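Long-range contacts in putative Lipoprotein (Clostridium perfringens, PDB 5J7R), which is of uncharacterised function but, as a putative lipoprotein with a sporulation and spore germination (GerMN-type) domain, is probably membrane-anchored and linked to sporulation or germination: residues Pro78-Leu84 / Ile95-Ala101; Asn128-Ile132 / Ile148-Gly153. The contacts are given in a common frame with arbitrary orientation. Residue numbers count along the deposited sequence, not the author numbering.

Contact 1 (Pro78-Leu84 / Ile95-Ala101); sequences PKDTKLL and INLSKEA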
loop_
_atom_site.group_PDB
_atom_site.type_symbol
_atom_site.label_atom_id
_atom_site.label_comp_id
_atom_site.label_asym_id
_atom_site.label_seq_id
_atom_site.Cartn_x
_atom_site.Cartn_y
_atom_site.Cartn_z
ATOM N N PRO A 78 2.095 26.123 1.872
ATOM C CA PRO A 78 3.105 26.599 2.826
ATOM C C PRO A 78 3.815 25.439 3.533
ATOM O O PRO A 78 3.190 24.416 3.821
ATOM C CB PRO A 78 2.283 27.409 3.823
ATOM C CG PRO A 78 1.143 27.912 3.019
ATOM C CD PRO A 78 0.799 26.785 2.092
ATOM N N LYS A 79 5.105 25.608 3.806
ATOM C CA LYS A 79 5.905 24.560 4.440
ATOM C C LYS A 79 5.424 24.186 5.847
ATOM O O LYS A 79 5.490 23.018 6.233
ATOM C CB LYS A 79 7.390 24.925 4.413
ATOM C CG LYS A 79 8.270 23.765 4.896
ATOM C CD LYS A 79 9.581 23.661 4.118
ATOM C CE LYS A 79 10.563 22.697 4.738
ATOM N NZ LYS A 79 11.877 22.703 4.039
ATOM N N ASP A 80 4.931 25.177 6.591
ATOM C CA ASP A 80 4.422 24.939 7.953
ATOM C C ASP A 80 3.028 24.271 7.986
ATOM O O ASP A 80 2.530 23.950 9.067
ATOM C CB ASP A 80 4.456 26.216 8.825
ATOM C CG ASP A 80 3.673 27.380 8.231
ATOM O OD1 ASP A 80 3.132 27.264 7.112
ATOM O OD2 ASP A 80 3.627 28.439 8.895
ATOM N N THR A 81 2.413 24.064 6.814
ATOM C CA THR A 81 1.107 23.397 6.725
ATOM C C THR A 81 1.218 22.002 7.309
ATOM O O THR A 81 2.245 21.340 7.181
ATOM C CB THR A 81 0.608 23.263 5.262
ATOM O OG1 THR A 81 0.529 24.563 4.662
ATOM C CG2 THR A 81 -0.768 22.596 5.190
ATOM N N LYS A 82 0.150 21.557 7.945
ATOM C CA LYS A 82 0.127 20.257 8.562
ATOM C C LYS A 82 -1.104 19.507 8.131
ATOM O O LYS A 82 -2.186 20.076 8.085
ATOM C CB LYS A 82 0.099 20.418 10.071
ATOM C CG LYS A 82 1.345 21.125 10.632
ATOM C CD LYS A 82 1.270 21.228 12.144
ATOM C CE LYS A 82 2.279 22.195 12.732
ATOM N NZ LYS A 82 2.311 22.150 14.221
ATOM N N LEU A 83 -0.929 18.231 7.816
ATOM C CA LEU A 83 -2.044 17.390 7.419
ATOM C C LEU A 83 -2.714 16.849 8.695
ATOM O O LEU A 83 -2.127 16.052 9.415
ATOM C CB LEU A 83 -1.548 16.248 6.531
ATOM C CG LEU A 83 -2.604 15.274 6.018
ATOM C CD1 LEU A 83 -3.664 15.971 5.197
ATOM C CD2 LEU A 83 -1.933 14.214 5.192
ATOM N N LEU A 84 -3.931 17.306 8.980
ATOM C CA LEU A 84 -4.653 16.867 10.171
ATOM C C LEU A 84 -5.211 15.469 9.976
ATOM O O LEU A 84 -5.123 14.630 10.872
ATOM C CB LEU A 84 -5.766 17.852 10.523
ATOM C CG LEU A 84 -5.298 19.276 10.853
ATOM C CD1 LEU A 84 -6.504 20.175 11.068
ATOM C CD2 LEU A 84 -4.380 19.311 12.066
ATOM N N ILE A 95 -9.317 16.042 2.286
ATOM C CA ILE A 95 -7.994 16.470 2.700
ATOM C C ILE A 95 -8.173 17.552 3.743
ATOM O O ILE A 95 -8.499 18.690 3.419
ATOM C CB ILE A 95 -7.190 16.995 1.498
ATOM C CG1 ILE A 95 -7.165 15.936 0.394
ATOM C CG2 ILE A 95 -5.786 17.387 1.934
ATOM C CD1 ILE A 95 -6.558 16.400 -0.911
ATOM N N ASN A 96 -7.924 17.187 4.996
ATOM C CA ASN A 96 -8.081 18.091 6.114
ATOM C C ASN A 96 -6.748 18.707 6.511
ATOM O O ASN A 96 -5.887 18.033 7.067
ATOM C CB ASN A 96 -8.690 17.320 7.276
ATOM C CG ASN A 96 -9.017 18.200 8.452
ATOM O OD1 ASN A 96 -9.181 19.420 8.313
ATOM N ND2 ASN A 96 -9.154 17.589 9.618
ATOM N N LEU A 97 -6.607 20.007 6.256
ATOM C CA LEU A 97 -5.370 20.742 6.537
ATOM C C LEU A 97 -5.523 21.664 7.730
ATOM O O LEU A 97 -6.628 21.902 8.197
ATOM C CB LEU A 97 -4.979 21.572 5.306
ATOM C CG LEU A 97 -4.847 20.796 3.983
ATOM C CD1 LEU A 97 -4.617 21.753 2.827
ATOM C CD2 LEU A 97 -3.742 19.745 4.041
ATOM N N SER A 98 -4.396 22.168 8.224
ATOM C CA SER A 98 -4.386 23.096 9.353
ATOM C C SER A 98 -4.586 24.521 8.835
ATOM O O SER A 98 -4.594 24.760 7.617
ATOM C CB SER A 98 -3.062 23.005 10.108
ATOM O OG SER A 98 -1.969 23.348 9.272
ATOM N N LYS A 99 -4.736 25.464 9.761
ATOM C CA LYS A 99 -4.927 26.891 9.442
ATOM C C LYS A 99 -3.774 27.507 8.608
ATOM O O LYS A 99 -3.994 28.444 7.842
ATOM C CB LYS A 99 -5.102 27.670 10.754
ATOM C CG LYS A 99 -5.300 29.172 10.652
ATOM C CD LYS A 99 -5.292 29.803 12.044
ATOM C CE LYS A 99 -5.606 31.293 12.061
ATOM N NZ LYS A 99 -5.877 31.790 13.446
ATOM N N GLU A 100 -2.557 26.975 8.752
ATOM C CA GLU A 100 -1.382 27.484 8.013
ATOM C C GLU A 100 -1.540 27.419 6.489
ATOM O O GLU A 100 -0.864 28.141 5.777
ATOM C CB GLU A 100 -0.089 26.758 8.423
ATOM C CG GLU A 100 0.430 27.059 9.830
ATOM C CD GLU A 100 -0.442 26.530 10.959
ATOM O OE1 GLU A 100 -0.339 27.080 12.067
ATOM O OE2 GLU A 100 -1.236 25.580 10.746
ATOM N N ALA A 101 -2.430 26.560 6.005
ATOM C CA ALA A 101 -2.666 26.425 4.562
ATOM C C ALA A 101 -3.354 27.640 3.951
ATOM O O ALA A 101 -3.251 27.865 2.750
ATOM C CB ALA A 101 -3.484 25.174 4.274
#
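Contact 1 is the open end of an antiparallel β-hairpin, where the loop leading into strand 83-89 meets the 3-10 turn that follows strand 92-97. Leu83 and Leu97 face each other as a non-hydrogen-bonded pair, flanked by Leu84 N to Asn96 O at 2.8 Å and a weak bond from Ser98 N to Lys82 O at 3.0 Å. Past this weak bond a side chain takes over: Lys82 N donates to Ser98 OG at 3.1 Å, which in turn donates to Glu100 OE2 at 2.8 Å. The incoming loop is shaped by a type I turn from Pro78 to Thr81, whose OG1 also bonds Pro78 O (2.8 Å). Pro78 CG rests 3.4 Å from Glu100 O, while Thr81 CG2 lies 3.9 Å from Ala101 CB. Leu83 CD1 packs on Leu97 CD2 (3.9 Å) and Ile95 CG2 (4.1 Å); Leu83 and Ile95 also touch helix 51-65. This is a β-hairpin at the edge of a mixed sheet, a type I and a 3-10 turn packed at its open end.

Contact 2 (Asn128-Ile132 / Ile148-Gly153); sequences NKINI and ISKPFG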
loop_
_atom_site.group_PDB
_atom_site.type_symbol
_atom_site.label_atom_id
_atom_site.label_comp_id
_atom_site.label_asym_id
_atom_site.label_seq_id
_atom_site.Cartn_x
_atom_site.Cartn_y
_atom_site.Cartn_z
ATOM N N ASN A 128 -11.747 10.740 -7.699
ATOM C CA ASN A 128 -12.107 11.591 -8.836
ATOM C C ASN A 128 -12.287 13.055 -8.419
ATOM O O ASN A 128 -12.245 13.942 -9.269
ATOM C CB ASN A 128 -13.383 11.083 -9.509
ATOM C CG ASN A 128 -13.199 9.720 -10.160
ATOM O OD1 ASN A 128 -12.099 9.358 -10.599
ATOM N ND2 ASN A 128 -14.286 8.963 -10.250
ATOM N N LYS A 129 -12.484 13.304 -7.123
ATOM C CA LYS A 129 -12.661 14.659 -6.605
ATOM C C LYS A 129 -11.981 14.819 -5.254
ATOM O O LYS A 129 -11.651 13.830 -4.588
ATOM C CB LYS A 129 -14.146 14.971 -6.435
ATOM C CG LYS A 129 -14.955 14.867 -7.710
ATOM C CD LYS A 129 -16.400 15.271 -7.493
ATOM C CE LYS A 129 -17.150 15.205 -8.813
ATOM N NZ LYS A 129 -18.605 15.506 -8.711
ATOM N N ILE A 130 -11.756 16.071 -4.858
ATOM C CA ILE A 130 -11.147 16.365 -3.564
ATOM C C ILE A 130 -12.014 17.384 -2.840
ATOM O O ILE A 130 -12.679 18.211 -3.455
ATOM C CB ILE A 130 -9.690 16.879 -3.661
ATOM C CG1 ILE A 130 -9.628 18.293 -4.256
ATOM C CG2 ILE A 130 -8.838 15.887 -4.451
ATOM C CD1 ILE A 130 -8.235 18.884 -4.289
ATOM N N ASN A 131 -12.009 17.286 -1.523
ATOM C CA ASN A 131 -12.746 18.171 -0.670
ATOM C C ASN A 131 -11.739 18.630 0.368
ATOM O O ASN A 131 -11.358 17.867 1.252
ATOM C CB ASN A 131 -13.915 17.427 -0.023
ATOM C CG ASN A 131 -14.779 18.319 0.852
ATOM O OD1 ASN A 131 -14.730 19.541 0.766
ATOM N ND2 ASN A 131 -15.589 17.701 1.689
ATOM N N ILE A 132 -11.283 19.870 0.237
ATOM C CA ILE A 132 -10.310 20.431 1.166
ATOM C C ILE A 132 -11.032 21.063 2.343
ATOM O O ILE A 132 -11.984 21.802 2.160
ATOM C CB ILE A 132 -9.398 21.466 0.485
ATOM C CG1 ILE A 132 -8.636 20.788 -0.663
ATOM C CG2 ILE A 132 -8.438 22.068 1.513
ATOM C CD1 ILE A 132 -7.751 21.694 -1.487
ATOM N N ILE A 148 -13.717 26.708 -2.664
ATOM C CA ILE A 148 -13.516 25.283 -2.304
ATOM C C ILE A 148 -14.505 24.875 -1.203
ATOM O O ILE A 148 -14.193 24.090 -0.313
ATOM C CB ILE A 148 -12.059 24.944 -1.913
ATOM C CG1 ILE A 148 -11.584 25.778 -0.734
ATOM C CG2 ILE A 148 -11.147 25.207 -3.107
ATOM C CD1 ILE A 148 -10.299 25.245 -0.143
ATOM N N SER A 149 -15.709 25.425 -1.300
ATOM C CA SER A 149 -16.780 25.172 -0.346
ATOM C C SER A 149 -17.334 23.755 -0.464
ATOM O O SER A 149 -17.786 23.185 0.534
ATOM C CB SER A 149 -17.911 26.191 -0.561
ATOM O OG SER A 149 -18.970 26.003 0.353
ATOM N N LYS A 150 -17.288 23.185 -1.671
ATOM C CA LYS A 150 -17.805 21.838 -1.903
ATOM C C LYS A 150 -16.724 20.980 -2.593
ATOM O O LYS A 150 -15.629 21.477 -2.899
ATOM C CB LYS A 150 -19.110 21.934 -2.730
ATOM C CG LYS A 150 -20.073 22.981 -2.185
ATOM C CD LYS A 150 -21.341 23.096 -3.011
ATOM C CE LYS A 150 -22.191 24.289 -2.608
ATOM N NZ LYS A 150 -23.345 24.566 -3.513
ATOM N N PRO A 151 -16.986 19.670 -2.773
ATOM C CA PRO A 151 -15.991 18.831 -3.460
ATOM C C PRO A 151 -15.828 19.256 -4.918
ATOM O O PRO A 151 -16.783 19.769 -5.510
ATOM C CB PRO A 151 -16.596 17.425 -3.375
ATOM C CG PRO A 151 -17.503 17.472 -2.195
ATOM C CD PRO A 151 -18.062 18.859 -2.178
ATOM N N PHE A 152 -14.642 19.045 -5.489
ATOM C CA PHE A 152 -14.380 19.436 -6.880
ATOM C C PHE A 152 -13.298 18.593 -7.542
ATOM O O PHE A 152 -12.435 18.028 -6.868
ATOM C CB PHE A 152 -13.994 20.925 -6.955
ATOM C CG PHE A 152 -12.735 21.274 -6.209
ATOM C CD1 PHE A 152 -12.775 21.557 -4.855
ATOM C CD2 PHE A 152 -11.512 21.327 -6.861
ATOM C CE1 PHE A 152 -11.618 21.860 -4.153
ATOM C CE2 PHE A 152 -10.350 21.639 -6.169
ATOM C CZ PHE A 152 -10.405 21.907 -4.812
ATOM N N GLY A 153 -13.376 18.514 -8.869
ATOM C CA GLY A 153 -12.420 17.778 -9.694
ATOM C C GLY A 153 -11.715 18.769 -10.603
ATOM O O GLY A 153 -11.890 19.980 -10.450
HETATM O O HOH W 1 -14.148 23.288 2.406
#
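Strand 129-134, outermost in the mixed sheet within this chain, receives on its side away from strand 92-97 the irregular segment 148-153, which adds to it through one isolated antiparallel bridge and a large aromatic knob. Ile130 and Phe152 form the hydrogen-bonded pair, with Ile130 N to Phe152 O and Phe152 N to Ile130 O both at 2.9 Å and nearly straight. Although the CA-to-CB bond of Phe152 starts away from the strand, its p rotamer (chi1 62°) swings the ring back toward it. Ile130 CG1 sits above one ring face, 4.0 Å from the centroid in a CH-pi contact, and Ile132 CD1 meets the edge at Phe152 CZ (4.3 Å). Ile118 of helix 107-121 also touches the ring.

Farther along, Ile148 CD1 reaches Ile132 CB at 3.9 Å. Here the backbones have spread, and a water lies in the gap, its O 2.6 Å from Ile132 O and 2.8 Å from Ile148 O. Pro151 lies against Asn131, with Pro151 CG 4.2 Å from Asn131 CG, and its CA approaches Ile130 O at 3.4 Å. At the other end, Gly153 CA passes 3.9 Å from Asn128 O; a β-carbon there would come to about 3.1 Å from that oxygen. The pairing itself uses main-chain atoms, so what depends on sequence is the apolar packing of Phe152 and Ile148 on Ile130 and Ile132, with no salt bridge across.

Both contacts reach the same mixed sheet, contact 1 through its hairpin and contact 2 through strand 129-134, parallel to strand 92-97. They meet directly: Ile95 N lies 2.9 Å from Asn131 O, a probable hydrogen bond, and Leu97 CD1 packs 4.1 Å from Ile132 CG2. Contact 1 buries Thr81, Ile95, Asn96, Leu97, Ser98 and Ala101 but leaves Asp80, Lys82 and Leu84 exposed; contact 2 buries Ile130, Ile132, Ile148, Phe152 and Gly153 but leaves Asn128, Lys129, Lys150 and Pro151 exposed. Helix 51-65 touches contact 1, helix 107-121 contact 2. Contact 1 joins consecutive strands and relies on serine, threonine and glutamate side chains in its turns; contact 2 adds a non-regular segment with an aromatic ring.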